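Local atomic coordinates of formate dehydrogenase (Pyrobaculum aerophilum, PDB entry 1QP8), a protein that probably acts as an NAD(P)H-dependent reductase of glyoxylate or hydroxypyruvate, within the D-isomer specific 2-hydroxyacid dehydrogenase family, and binds NADPH. Residues A[59-64]-A[73-78]; A[64-69]-A[293-298]; A[133-138]-A[179-184]. All coordinates share one frame; numbering follows the deposited sequence.

Contact 1 (A[59-64]-A[73-78]); sequences AGLDHL and VTVAGN. With NDP (NADPH dihydro-nicotinamide-adenine-dinucleotide phosphate), chain C.
Ala59 and Asn78 mark the closest approach of the two backbones, with CA atoms 4.5 Å apart, and from there the chains diverge. Residues 73-78 run through the short strand 75-76, whereas 59-64 is irregular and closes in a type I turn, held by a hydrogen bond from Leu64 N to Leu61 O (3.1 Å). The gap between them is filled by aliphatic groups. Leu64 and Val75 meet tip to tip, CD1 of the leucine lying 3.6 Å from CG1 of the valine; with CG1 anti to the backbone N (chi1 173°), Val75 presents this methyl to the turn. Leu61 sends its CD2 over the backbone of Gly77, 3.7 Å from the CA, where any side chain on that residue would collide with the methyl. Asn78 turns its amide elsewhere, ND2 bonding Val57 O and Met274 O. At the other end, Ala59 CB touches C6N of the nicotinamide at 3.4 Å, and Gly60 CA lies beside the ribose. The loop joining parallel strands 54-55 and 75-76 thus folds back on the second strand and faces NADPH, as in the cofactor cleft of D-2-hydroxyacid dehydrogenases.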
loop_
_atom_site.group_PDB
_atom_site.type_symbol
_atom_site.label_atom_id
_atom_site.label_comp_id
_atom_site.label_asym_id
_atom_site.label_seq_id
_atom_site.Cartn_x
_atom_site.Cartn_y
_atom_site.Cartn_z
ATOM N N ALA A 59 -22.704 -0.905 -5.006
ATOM C CA ALA A 59 -22.338 0.395 -5.537
ATOM C C ALA A 59 -22.642 0.524 -7.026
ATOM O O ALA A 59 -22.879 1.633 -7.514
ATOM C CB ALA A 59 -20.873 0.658 -5.283
ATOM N N GLY A 60 -22.635 -0.606 -7.737
ATOM C CA GLY A 60 -22.901 -0.594 -9.168
ATOM C C GLY A 60 -24.323 -0.972 -9.509
ATOM O O GLY A 60 -25.043 -1.435 -8.634
ATOM N N LEU A 61 -24.725 -0.791 -10.767
ATOM C CA LEU A 61 -26.089 -1.109 -11.188
ATOM C C LEU A 61 -26.174 -1.835 -12.524
ATOM O O LEU A 61 -27.269 -2.123 -13.012
ATOM C CB LEU A 61 -26.913 0.164 -11.306
ATOM C CG LEU A 61 -26.682 1.291 -10.313
ATOM C CD1 LEU A 61 -27.620 2.422 -10.676
ATOM C CD2 LEU A 61 -26.941 0.833 -8.886
ATOM N N ASP A 62 -25.027 -2.115 -13.126
ATOM C CA ASP A 62 -24.997 -2.796 -14.415
ATOM C C ASP A 62 -25.670 -4.167 -14.367
ATOM O O ASP A 62 -26.263 -4.610 -15.356
ATOM C CB ASP A 62 -23.554 -2.959 -14.878
ATOM C CG ASP A 62 -22.693 -3.664 -13.848
ATOM O OD1 ASP A 62 -22.393 -3.053 -12.790
ATOM O OD2 ASP A 62 -22.324 -4.832 -14.101
ATOM N N HIS A 63 -25.589 -4.833 -13.219
ATOM C CA HIS A 63 -26.193 -6.151 -13.075
ATOM C C HIS A 63 -27.727 -6.159 -13.108
ATOM O O HIS A 63 -28.343 -7.215 -13.263
ATOM C CB HIS A 63 -25.720 -6.800 -11.783
ATOM C CG HIS A 63 -26.052 -6.005 -10.568
ATOM N ND1 HIS A 63 -25.405 -4.831 -10.252
ATOM C CD2 HIS A 63 -26.989 -6.192 -9.608
ATOM C CE1 HIS A 63 -25.926 -4.328 -9.147
ATOM N NE2 HIS A 63 -26.889 -5.135 -8.736
ATOM N N LEU A 64 -28.352 -4.997 -12.962
ATOM C CA LEU A 64 -29.812 -4.928 -12.979
ATOM C C LEU A 64 -30.414 -5.142 -14.360
ATOM O O LEU A 64 -29.912 -4.616 -15.357
ATOM C CB LEU A 64 -30.280 -3.570 -12.476
ATOM C CG LEU A 64 -29.982 -3.152 -11.044
ATOM C CD1 LEU A 64 -30.550 -1.742 -10.849
ATOM C CD2 LEU A 64 -30.625 -4.120 -10.060
ATOM N N VAL A 73 -39.503 3.752 -12.759
ATOM C CA VAL A 73 -39.194 3.237 -11.442
ATOM C C VAL A 73 -38.186 3.903 -10.533
ATOM O O VAL A 73 -38.242 3.680 -9.326
ATOM C CB VAL A 73 -38.889 1.743 -11.527
ATOM C CG1 VAL A 73 -38.298 1.224 -10.212
ATOM C CG2 VAL A 73 -40.184 1.008 -11.825
ATOM N N THR A 74 -37.276 4.724 -11.045
ATOM C CA THR A 74 -36.311 5.387 -10.141
ATOM C C THR A 74 -35.460 4.381 -9.379
ATOM O O THR A 74 -35.918 3.773 -8.421
ATOM C CB THR A 74 -36.996 6.240 -9.054
ATOM O OG1 THR A 74 -38.084 6.971 -9.629
ATOM C CG2 THR A 74 -35.995 7.204 -8.425
ATOM N N VAL A 75 -34.210 4.244 -9.788
ATOM C CA VAL A 75 -33.297 3.307 -9.172
ATOM C C VAL A 75 -32.144 4.053 -8.532
ATOM O O VAL A 75 -31.425 4.784 -9.204
ATOM C CB VAL A 75 -32.738 2.340 -10.241
ATOM C CG1 VAL A 75 -31.641 1.467 -9.648
ATOM C CG2 VAL A 75 -33.868 1.476 -10.796
ATOM N N ALA A 76 -31.962 3.895 -7.231
ATOM C CA ALA A 76 -30.843 4.560 -6.567
ATOM C C ALA A 76 -29.922 3.468 -6.092
ATOM O O ALA A 76 -30.374 2.433 -5.607
ATOM C CB ALA A 76 -31.319 5.386 -5.366
ATOM N N GLY A 77 -28.628 3.676 -6.237
ATOM C CA GLY A 77 -27.717 2.659 -5.764
ATOM C C GLY A 77 -26.922 3.177 -4.578
ATOM O O GLY A 77 -27.168 4.272 -4.058
ATOM N N ASN A 78 -26.003 2.360 -4.099
ATOM C CA ASN A 78 -25.135 2.799 -3.036
ATOM C C ASN A 78 -23.949 3.362 -3.821
ATOM O O ASN A 78 -24.044 3.538 -5.042
ATOM C CB ASN A 78 -24.704 1.621 -2.173
ATOM C CG ASN A 78 -25.224 1.712 -0.735
ATOM O OD1 ASN A 78 -25.315 2.801 -0.155
ATOM N ND2 ASN A 78 -25.540 0.559 -0.146
HETATM P PA NDP C . -19.583 6.486 -8.154
HETATM O O1A NDP C . -20.600 5.784 -8.996
HETATM O O2A NDP C . -19.807 5.446 -7.126
HETATM O O5B NDP C . -18.679 6.541 -9.532
HETATM C C5B NDP C . -18.859 7.837 -10.235
HETATM C C4B NDP C . -17.480 8.347 -10.789
HETATM O O4B NDP C . -17.028 7.675 -12.028
HETATM C C3B NDP C . -17.501 9.863 -11.233
HETATM O O3B NDP C . -16.178 10.368 -11.287
HETATM C C2B NDP C . -18.214 9.681 -12.574
HETATM O O2B NDP C . -18.379 10.696 -13.496
HETATM C C1B NDP C . -17.490 8.519 -13.113
HETATM N N9A NDP C . -18.180 7.889 -14.192
HETATM C C8A NDP C . -19.358 7.192 -14.237
HETATM N N7A NDP C . -19.633 6.744 -15.463
HETATM C C5A NDP C . -18.573 7.187 -16.214
HETATM C C6A NDP C . -18.264 7.053 -17.618
HETATM N N6A NDP C . -19.109 6.389 -18.430
HETATM N N1A NDP C . -17.089 7.639 -18.075
HETATM C C2A NDP C . -16.280 8.316 -17.171
HETATM N N3A NDP C . -16.494 8.488 -15.879
HETATM C C4A NDP C . -17.664 7.874 -15.463
HETATM O O3 NDP C . -18.141 6.075 -7.695
HETATM P PN NDP C . -17.235 4.865 -7.052
HETATM O O1N NDP C . -15.826 5.287 -6.884
HETATM O O2N NDP C . -17.808 4.358 -5.764
HETATM O O5D NDP C . -17.320 3.619 -8.150
HETATM C C5D NDP C . -18.485 2.762 -8.117
HETATM C C4D NDP C . -18.229 1.647 -9.146
HETATM O O4D NDP C . -17.083 0.869 -8.723
HETATM C C3D NDP C . -19.412 0.683 -9.210
HETATM O O3D NDP C . -20.344 1.167 -10.164
HETATM C C2D NDP C . -18.712 -0.655 -9.568
HETATM O O2D NDP C . -18.661 -0.864 -10.988
HETATM C C1D NDP C . -17.327 -0.550 -8.889
HETATM N N1N NDP C . -17.257 -1.278 -7.534
HETATM C C2N NDP C . -16.298 -2.345 -7.447
HETATM C C3N NDP C . -16.223 -3.022 -6.205
HETATM C C7N NDP C . -15.179 -4.199 -6.076
HETATM O O7N NDP C . -14.980 -4.657 -4.967
HETATM N N7N NDP C . -14.568 -4.624 -7.216
HETATM C C4N NDP C . -17.030 -2.714 -5.042
HETATM C C5N NDP C . -17.940 -1.623 -5.280
HETATM C C6N NDP C . -18.077 -0.919 -6.438
HETATM P P2B NDP C . -19.878 11.490 -13.396
HETATM O O1X NDP C . -19.628 12.427 -14.552
HETATM O O2X NDP C . -20.854 10.394 -13.642
HETATM O O3X NDP C . -19.917 12.063 -12.061
#

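Contact 2 (A[64-69]-A[293-298]); sequences LPWESI and NIAKRE
Arg297 and Trp66 account for most of the surface buried here, and they meet at right angles rather than face to face. The guanidinium and indole planes are 82° apart. Arg297 NH1 lies in the plane of the indole, at its edge, 3.7 Å from Trp66 CE3, and that ring carbon in turn lies over one face of the guanidinium. The geometry is therefore not that of a cation-pi stack. Nearer its backbone, the aliphatic part of the arginine adds to the contact, its CG 3.9 Å from Trp66 CZ3. The two side chains run past each other in opposite directions. With CG anti to the backbone N (chi1 -162°) and the chain extended to NE, Arg297 carries its charged end beyond the indole to the backbone of Ile69. There NH2 donates a hydrogen bond to Ile69 O, close to the line of the carbonyl but tilted from the guanidinium plane, and NH1 adds a weak second bond of 2.9 Å to the same oxygen.

Trp66 is fixed from several directions. Leu64 CB and Ile69 CD1 rest against one ring face near its rim, Ala295 CB touches CH2 at the edge (3.9 Å), NE1 is hydrogen-bonded to Leu61 O, and the ring stacks with Tyr300. Since Trp66 to Ile69 forms a type I turn, indole and acceptor carbonyl belong to one compact unit, which a single arginine touches at both ends.

What residues 64-69 offer the cation is thus a neutral peptide carbonyl and an aromatic edge. The guanidinium probably polarises the Ile69 carbonyl, and the C-terminal segment is held to the turn by one bent hydrogen bond and a weak second one to the same oxygen, together with hydrocarbon packing.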
loop_
_atom_site.group_PDB
_atom_site.type_symbol
_atom_site.label_atom_id
_atom_site.label_comp_id
_atom_site.label_asym_id
_atom_site.label_seq_id
_atom_site.Cartn_x
_atom_site.Cartn_y
_atom_site.Cartn_z
ATOM N N LEU A 64 -28.352 -4.997 -12.962
ATOM C CA LEU A 64 -29.812 -4.928 -12.979
ATOM C C LEU A 64 -30.414 -5.142 -14.360
ATOM O O LEU A 64 -29.912 -4.616 -15.357
ATOM C CB LEU A 64 -30.280 -3.570 -12.476
ATOM C CG LEU A 64 -29.982 -3.152 -11.044
ATOM C CD1 LEU A 64 -30.550 -1.742 -10.849
ATOM C CD2 LEU A 64 -30.625 -4.120 -10.060
ATOM N N PRO A 65 -31.529 -5.885 -14.431
ATOM C CA PRO A 65 -32.221 -6.168 -15.693
ATOM C C PRO A 65 -32.312 -4.942 -16.580
ATOM O O PRO A 65 -31.994 -4.998 -17.760
ATOM C CB PRO A 65 -33.600 -6.587 -15.245
ATOM C CG PRO A 65 -33.359 -7.236 -13.946
ATOM C CD PRO A 65 -32.312 -6.367 -13.280
ATOM N N TRP A 66 -32.756 -3.833 -16.007
ATOM C CA TRP A 66 -32.900 -2.582 -16.743
ATOM C C TRP A 66 -33.913 -2.683 -17.872
ATOM O O TRP A 66 -34.840 -1.877 -17.947
ATOM C CB TRP A 66 -31.553 -2.105 -17.299
ATOM C CG TRP A 66 -30.748 -1.381 -16.278
ATOM C CD1 TRP A 66 -29.498 -1.706 -15.838
ATOM C CD2 TRP A 66 -31.144 -0.218 -15.524
ATOM N NE1 TRP A 66 -29.091 -0.825 -14.854
ATOM C CE2 TRP A 66 -30.085 0.098 -14.644
ATOM C CE3 TRP A 66 -32.301 0.574 -15.513
ATOM C CZ2 TRP A 66 -30.135 1.183 -13.753
ATOM C CZ3 TRP A 66 -32.357 1.654 -14.626
ATOM C CH2 TRP A 66 -31.278 1.947 -13.756
ATOM N N GLU A 67 -33.757 -3.668 -18.745
ATOM C CA GLU A 67 -34.691 -3.804 -19.846
ATOM C C GLU A 67 -36.025 -4.330 -19.340
ATOM O O GLU A 67 -36.991 -4.427 -20.094
ATOM C CB GLU A 67 -34.131 -4.718 -20.949
ATOM C CG GLU A 67 -34.162 -6.219 -20.675
ATOM C CD GLU A 67 -33.064 -6.695 -19.731
ATOM O OE1 GLU A 67 -31.900 -6.269 -19.903
ATOM O OE2 GLU A 67 -33.361 -7.507 -18.824
ATOM N N SER A 68 -36.083 -4.657 -18.053
ATOM C CA SER A 68 -37.323 -5.165 -17.480
ATOM C C SER A 68 -37.858 -4.261 -16.379
ATOM O O SER A 68 -38.883 -4.560 -15.774
ATOM C CB SER A 68 -37.122 -6.586 -16.941
ATOM O OG SER A 68 -37.237 -7.539 -17.982
ATOM N N ILE A 69 -37.153 -3.161 -16.128
ATOM C CA ILE A 69 -37.556 -2.196 -15.116
ATOM C C ILE A 69 -38.330 -1.078 -15.793
ATOM O O ILE A 69 -37.763 -0.320 -16.576
ATOM C CB ILE A 69 -36.351 -1.515 -14.426
ATOM C CG1 ILE A 69 -35.511 -2.544 -13.678
ATOM C CG2 ILE A 69 -36.846 -0.412 -13.485
ATOM C CD1 ILE A 69 -34.172 -1.999 -13.221
ATOM N N ASN A 293 -27.607 9.048 -5.141
ATOM C CA ASN A 293 -27.300 8.045 -6.138
ATOM C C ASN A 293 -28.409 7.619 -7.066
ATOM O O ASN A 293 -28.484 6.439 -7.438
ATOM C CB ASN A 293 -26.751 6.824 -5.440
ATOM C CG ASN A 293 -25.503 7.129 -4.684
ATOM O OD1 ASN A 293 -24.494 7.491 -5.279
ATOM N ND2 ASN A 293 -25.555 7.009 -3.372
ATOM N N ILE A 294 -29.273 8.553 -7.445
ATOM C CA ILE A 294 -30.352 8.210 -8.363
ATOM C C ILE A 294 -29.689 7.865 -9.698
ATOM O O ILE A 294 -28.892 8.639 -10.233
ATOM C CB ILE A 294 -31.295 9.402 -8.581
ATOM C CG1 ILE A 294 -31.940 9.815 -7.248
ATOM C CG2 ILE A 294 -32.314 9.069 -9.651
ATOM C CD1 ILE A 294 -32.973 8.860 -6.717
ATOM N N ALA A 295 -30.007 6.700 -10.239
ATOM C CA ALA A 295 -29.423 6.289 -11.505
ATOM C C ALA A 295 -30.026 7.027 -12.684
ATOM O O ALA A 295 -31.222 7.336 -12.707
ATOM C CB ALA A 295 -29.611 4.805 -11.703
ATOM N N LYS A 296 -29.179 7.304 -13.666
ATOM C CA LYS A 296 -29.602 7.959 -14.897
ATOM C C LYS A 296 -29.785 6.780 -15.859
ATOM O O LYS A 296 -28.821 6.236 -16.382
ATOM C CB LYS A 296 -28.499 8.899 -15.378
ATOM C CG LYS A 296 -28.798 9.611 -16.662
ATOM C CD LYS A 296 -27.645 10.513 -17.059
ATOM C CE LYS A 296 -27.863 11.067 -18.454
ATOM N NZ LYS A 296 -26.836 12.067 -18.843
ATOM N N ARG A 297 -31.031 6.371 -16.064
ATOM C CA ARG A 297 -31.346 5.225 -16.916
ATOM C C ARG A 297 -30.594 5.106 -18.237
ATOM O O ARG A 297 -30.055 4.048 -18.537
ATOM C CB ARG A 297 -32.851 5.178 -17.187
ATOM C CG ARG A 297 -33.351 3.837 -17.690
ATOM C CD ARG A 297 -34.814 3.925 -18.094
ATOM N NE ARG A 297 -35.335 2.652 -18.582
ATOM C CZ ARG A 297 -35.747 1.657 -17.799
ATOM N NH1 ARG A 297 -35.713 1.778 -16.476
ATOM N NH2 ARG A 297 -36.190 0.531 -18.345
ATOM N N GLU A 298 -30.534 6.168 -19.036
ATOM C CA GLU A 298 -29.844 6.045 -20.319
ATOM C C GLU A 298 -28.378 5.623 -20.235
ATOM O O GLU A 298 -27.813 5.176 -21.228
ATOM C CB GLU A 298 -29.961 7.325 -21.143
ATOM C CG GLU A 298 -29.143 8.486 -20.652
ATOM C CD GLU A 298 -29.147 9.616 -21.656
ATOM O OE1 GLU A 298 -28.562 10.684 -21.373
ATOM O OE2 GLU A 298 -29.740 9.424 -22.739
#

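Contact 3 (A[133-138]-A[179-184]); sequences GEIGTR and VCALPL. With NDP (NADPH dihydro-nicotinamide-adenine-dinucleotide phosphate), chain C.
The glycine-rich turn of a Rossmann nucleotide-binding fold meets the end of a neighbouring strand where Ile135 and Gly136 pack against Ala181. Ile135 CG2 lies 3.8 Å from Ala181 CB, and the backbone N of Gly136 is 4.3 Å from the same methyl. Ile135 is split between two tasks. Its first torsion (chi1 -66°) sets CG2 anti to the backbone N, toward Ala181, and turns CG1 and CD1 to the nicotinamide-side phosphate, CD1 being 3.6 Å from NDP O2N. Its amide donates to NDP O1N at 2.8 Å and 155°.

Such a bond is the hallmark of the strand-turn-helix in which strand 126-130 leads into helix 135-145, with Gly131, Gly133 and Gly136 fitting the GxGxxG pattern; the start of the helix probably favours the negative phosphate. At Gly133 the backbone angles by themselves call for glycine.

Glu134 lays its CB 3.3 Å from NDP O1N, then bends so that its carboxylate points back to Arg138. Arg138 grips Glu134 side-on, one nitrogen to the backbone oxygen and one to the carboxylate: NE bonds Glu134 O, and NH2 forms a salt bridge to Glu134 OE1 (3.1 Å), both nearly in the guanidinium plane. An alanine in place of Glu134 removes the carboxylate, and the guanidinium of Arg138, though keeping the backbone oxygen and Asp84, would probably be less fixed in rotation.

Beyond Ala181, Pro183 packs on the adenosine half of the cofactor, its CD 3.5 Å from NDP C8A, and Leu182 CD2 comes to 4.0 Å from NDP N3A.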
loop_
_atom_site.group_PDB
_atom_site.type_symbol
_atom_site.label_atom_id
_atom_site.label_comp_id
_atom_site.label_asym_id
_atom_site.label_seq_id
_atom_site.Cartn_x
_atom_site.Cartn_y
_atom_site.Cartn_z
ATOM N N GLY A 133 -13.900 10.400 -7.949
ATOM C CA GLY A 133 -14.940 10.435 -6.941
ATOM C C GLY A 133 -15.236 9.115 -6.252
ATOM O O GLY A 133 -15.402 8.079 -6.890
ATOM N N GLU A 134 -15.319 9.201 -4.926
ATOM C CA GLU A 134 -15.599 8.093 -4.017
ATOM C C GLU A 134 -14.401 7.189 -3.851
ATOM O O GLU A 134 -13.651 7.322 -2.888
ATOM C CB GLU A 134 -16.824 7.308 -4.477
ATOM C CG GLU A 134 -18.138 8.087 -4.323
ATOM C CD GLU A 134 -18.254 8.888 -2.998
ATOM O OE1 GLU A 134 -17.439 8.692 -2.067
ATOM O OE2 GLU A 134 -19.180 9.723 -2.887
ATOM N N ILE A 135 -14.225 6.267 -4.783
ATOM C CA ILE A 135 -13.080 5.376 -4.740
ATOM C C ILE A 135 -11.951 6.070 -5.492
ATOM O O ILE A 135 -10.889 6.358 -4.920
ATOM C CB ILE A 135 -13.398 4.026 -5.419
ATOM C CG1 ILE A 135 -14.462 3.278 -4.599
ATOM C CG2 ILE A 135 -12.108 3.218 -5.626
ATOM C CD1 ILE A 135 -15.072 2.076 -5.331
ATOM N N GLY A 136 -12.197 6.359 -6.767
ATOM C CA GLY A 136 -11.194 7.008 -7.590
ATOM C C GLY A 136 -10.487 8.116 -6.852
ATOM O O GLY A 136 -9.260 8.152 -6.776
ATOM N N THR A 137 -11.282 9.009 -6.278
ATOM C CA THR A 137 -10.769 10.150 -5.539
ATOM C C THR A 137 -9.903 9.817 -4.335
ATOM O O THR A 137 -8.867 10.446 -4.124
ATOM C CB THR A 137 -11.921 11.049 -5.060
ATOM O OG1 THR A 137 -12.591 11.611 -6.195
ATOM C CG2 THR A 137 -11.386 12.176 -4.190
ATOM N N ARG A 138 -10.327 8.851 -3.530
ATOM C CA ARG A 138 -9.556 8.491 -2.347
ATOM C C ARG A 138 -8.219 7.954 -2.778
ATOM O O ARG A 138 -7.184 8.270 -2.183
ATOM C CB ARG A 138 -10.310 7.458 -1.511
ATOM C CG ARG A 138 -11.530 8.050 -0.831
ATOM C CD ARG A 138 -12.389 7.013 -0.162
ATOM N NE ARG A 138 -13.799 7.389 -0.265
ATOM C CZ ARG A 138 -14.529 7.866 0.735
ATOM N NH1 ARG A 138 -13.991 8.022 1.937
ATOM N NH2 ARG A 138 -15.794 8.208 0.528
ATOM N N VAL A 179 -5.021 2.908 -11.661
ATOM C CA VAL A 179 -5.951 2.319 -10.714
ATOM C C VAL A 179 -7.310 2.576 -11.348
ATOM O O VAL A 179 -7.790 3.708 -11.342
ATOM C CB VAL A 179 -5.893 3.037 -9.349
ATOM C CG1 VAL A 179 -7.083 2.629 -8.487
ATOM C CG2 VAL A 179 -4.586 2.704 -8.644
ATOM N N CYS A 180 -7.918 1.547 -11.925
ATOM C CA CYS A 180 -9.218 1.728 -12.554
ATOM C C CYS A 180 -10.356 1.428 -11.587
ATOM O O CYS A 180 -10.330 0.426 -10.871
ATOM C CB CYS A 180 -9.356 0.851 -13.798
ATOM S SG CYS A 180 -11.022 0.971 -14.526
ATOM N N ALA A 181 -11.349 2.313 -11.583
ATOM C CA ALA A 181 -12.515 2.212 -10.709
ATOM C C ALA A 181 -13.736 2.791 -11.397
ATOM O O ALA A 181 -14.589 3.389 -10.750
ATOM C CB ALA A 181 -12.269 2.975 -9.411
ATOM N N LEU A 182 -13.821 2.626 -12.709
ATOM C CA LEU A 182 -14.951 3.142 -13.458
ATOM C C LEU A 182 -16.168 2.285 -13.236
ATOM O O LEU A 182 -16.052 1.090 -12.980
ATOM C CB LEU A 182 -14.650 3.145 -14.955
ATOM C CG LEU A 182 -13.543 4.087 -15.400
ATOM C CD1 LEU A 182 -13.279 3.923 -16.909
ATOM C CD2 LEU A 182 -13.954 5.504 -15.067
ATOM N N PRO A 183 -17.356 2.890 -13.310
ATOM C CA PRO A 183 -18.618 2.167 -13.135
ATOM C C PRO A 183 -18.874 1.557 -14.507
ATOM O O PRO A 183 -18.380 2.090 -15.504
ATOM C CB PRO A 183 -19.612 3.283 -12.837
ATOM C CG PRO A 183 -18.747 4.383 -12.266
ATOM C CD PRO A 183 -17.560 4.339 -13.160
ATOM N N LEU A 184 -19.631 0.470 -14.593
ATOM C CA LEU A 184 -19.872 -0.111 -15.907
ATOM C C LEU A 184 -21.221 0.258 -16.540
ATOM O O LEU A 184 -22.272 -0.238 -16.123
ATOM C CB LEU A 184 -19.750 -1.633 -15.828
ATOM C CG LEU A 184 -20.115 -2.410 -17.103
ATOM C CD1 LEU A 184 -19.115 -2.082 -18.208
ATOM C CD2 LEU A 184 -20.124 -3.891 -16.817
HETATM P PA NDP C . -19.583 6.486 -8.154
HETATM O O1A NDP C . -20.600 5.784 -8.996
HETATM O O2A NDP C . -19.807 5.446 -7.126
HETATM O O5B NDP C . -18.679 6.541 -9.532
HETATM C C5B NDP C . -18.859 7.837 -10.235
HETATM C C4B NDP C . -17.480 8.347 -10.789
HETATM O O4B NDP C . -17.028 7.675 -12.028
HETATM C C3B NDP C . -17.501 9.863 -11.233
HETATM O O3B NDP C . -16.178 10.368 -11.287
HETATM C C2B NDP C . -18.214 9.681 -12.574
HETATM O O2B NDP C . -18.379 10.696 -13.496
HETATM C C1B NDP C . -17.490 8.519 -13.113
HETATM N N9A NDP C . -18.180 7.889 -14.192
HETATM C C8A NDP C . -19.358 7.192 -14.237
HETATM N N7A NDP C . -19.633 6.744 -15.463
HETATM C C5A NDP C . -18.573 7.187 -16.214
HETATM C C6A NDP C . -18.264 7.053 -17.618
HETATM N N6A NDP C . -19.109 6.389 -18.430
HETATM N N1A NDP C . -17.089 7.639 -18.075
HETATM C C2A NDP C . -16.280 8.316 -17.171
HETATM N N3A NDP C . -16.494 8.488 -15.879
HETATM C C4A NDP C . -17.664 7.874 -15.463
HETATM O O3 NDP C . -18.141 6.075 -7.695
HETATM P PN NDP C . -17.235 4.865 -7.052
HETATM O O1N NDP C . -15.826 5.287 -6.884
HETATM O O2N NDP C . -17.808 4.358 -5.764
HETATM O O5D NDP C . -17.320 3.619 -8.150
HETATM C C5D NDP C . -18.485 2.762 -8.117
HETATM C C4D NDP C . -18.229 1.647 -9.146
HETATM O O4D NDP C . -17.083 0.869 -8.723
HETATM C C3D NDP C . -19.412 0.683 -9.210
HETATM O O3D NDP C . -20.344 1.167 -10.164
HETATM C C2D NDP C . -18.712 -0.655 -9.568
HETATM O O2D NDP C . -18.661 -0.864 -10.988
HETATM C C1D NDP C . -17.327 -0.550 -8.889
HETATM N N1N NDP C . -17.257 -1.278 -7.534
HETATM C C2N NDP C . -16.298 -2.345 -7.447
HETATM C C3N NDP C . -16.223 -3.022 -6.205
HETATM C C7N NDP C . -15.179 -4.199 -6.076
HETATM O O7N NDP C . -14.980 -4.657 -4.967
HETATM N N7N NDP C . -14.568 -4.624 -7.216
HETATM C C4N NDP C . -17.030 -2.714 -5.042
HETATM C C5N NDP C . -17.940 -1.623 -5.280
HETATM C C6N NDP C . -18.077 -0.919 -6.438
HETATM P P2B NDP C . -19.878 11.490 -13.396
HETATM O O1X NDP C . -19.628 12.427 -14.552
HETATM O O2X NDP C . -20.854 10.394 -13.642
HETATM O O3X NDP C . -19.917 12.063 -12.061
#

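How the contacts relate
Contacts 1 and 2 are neighbours in one region of the fold: they share Leu64, their segments alternate along the chain, and they join where Ala295 N probably bonds Val75 O and its CB packs on Leu61. Contact 1 is buried and aliphatic, while contact 2, partly exposed, brings in a charged group and an aromatic edge. Contact 3, also buried and nearest the centre of the chain, belongs to the nucleotide-binding fold and is nested within the long chain excursion closed by contact 2. Its own packing is small, and its polar bonds are divided between the cofactor phosphate, held by a backbone amide, and the Arg138 grip within residues 133-138. Contacts 1 and 3 both touch NADPH, and meet directly where Asp62 CB packs on Leu184 O.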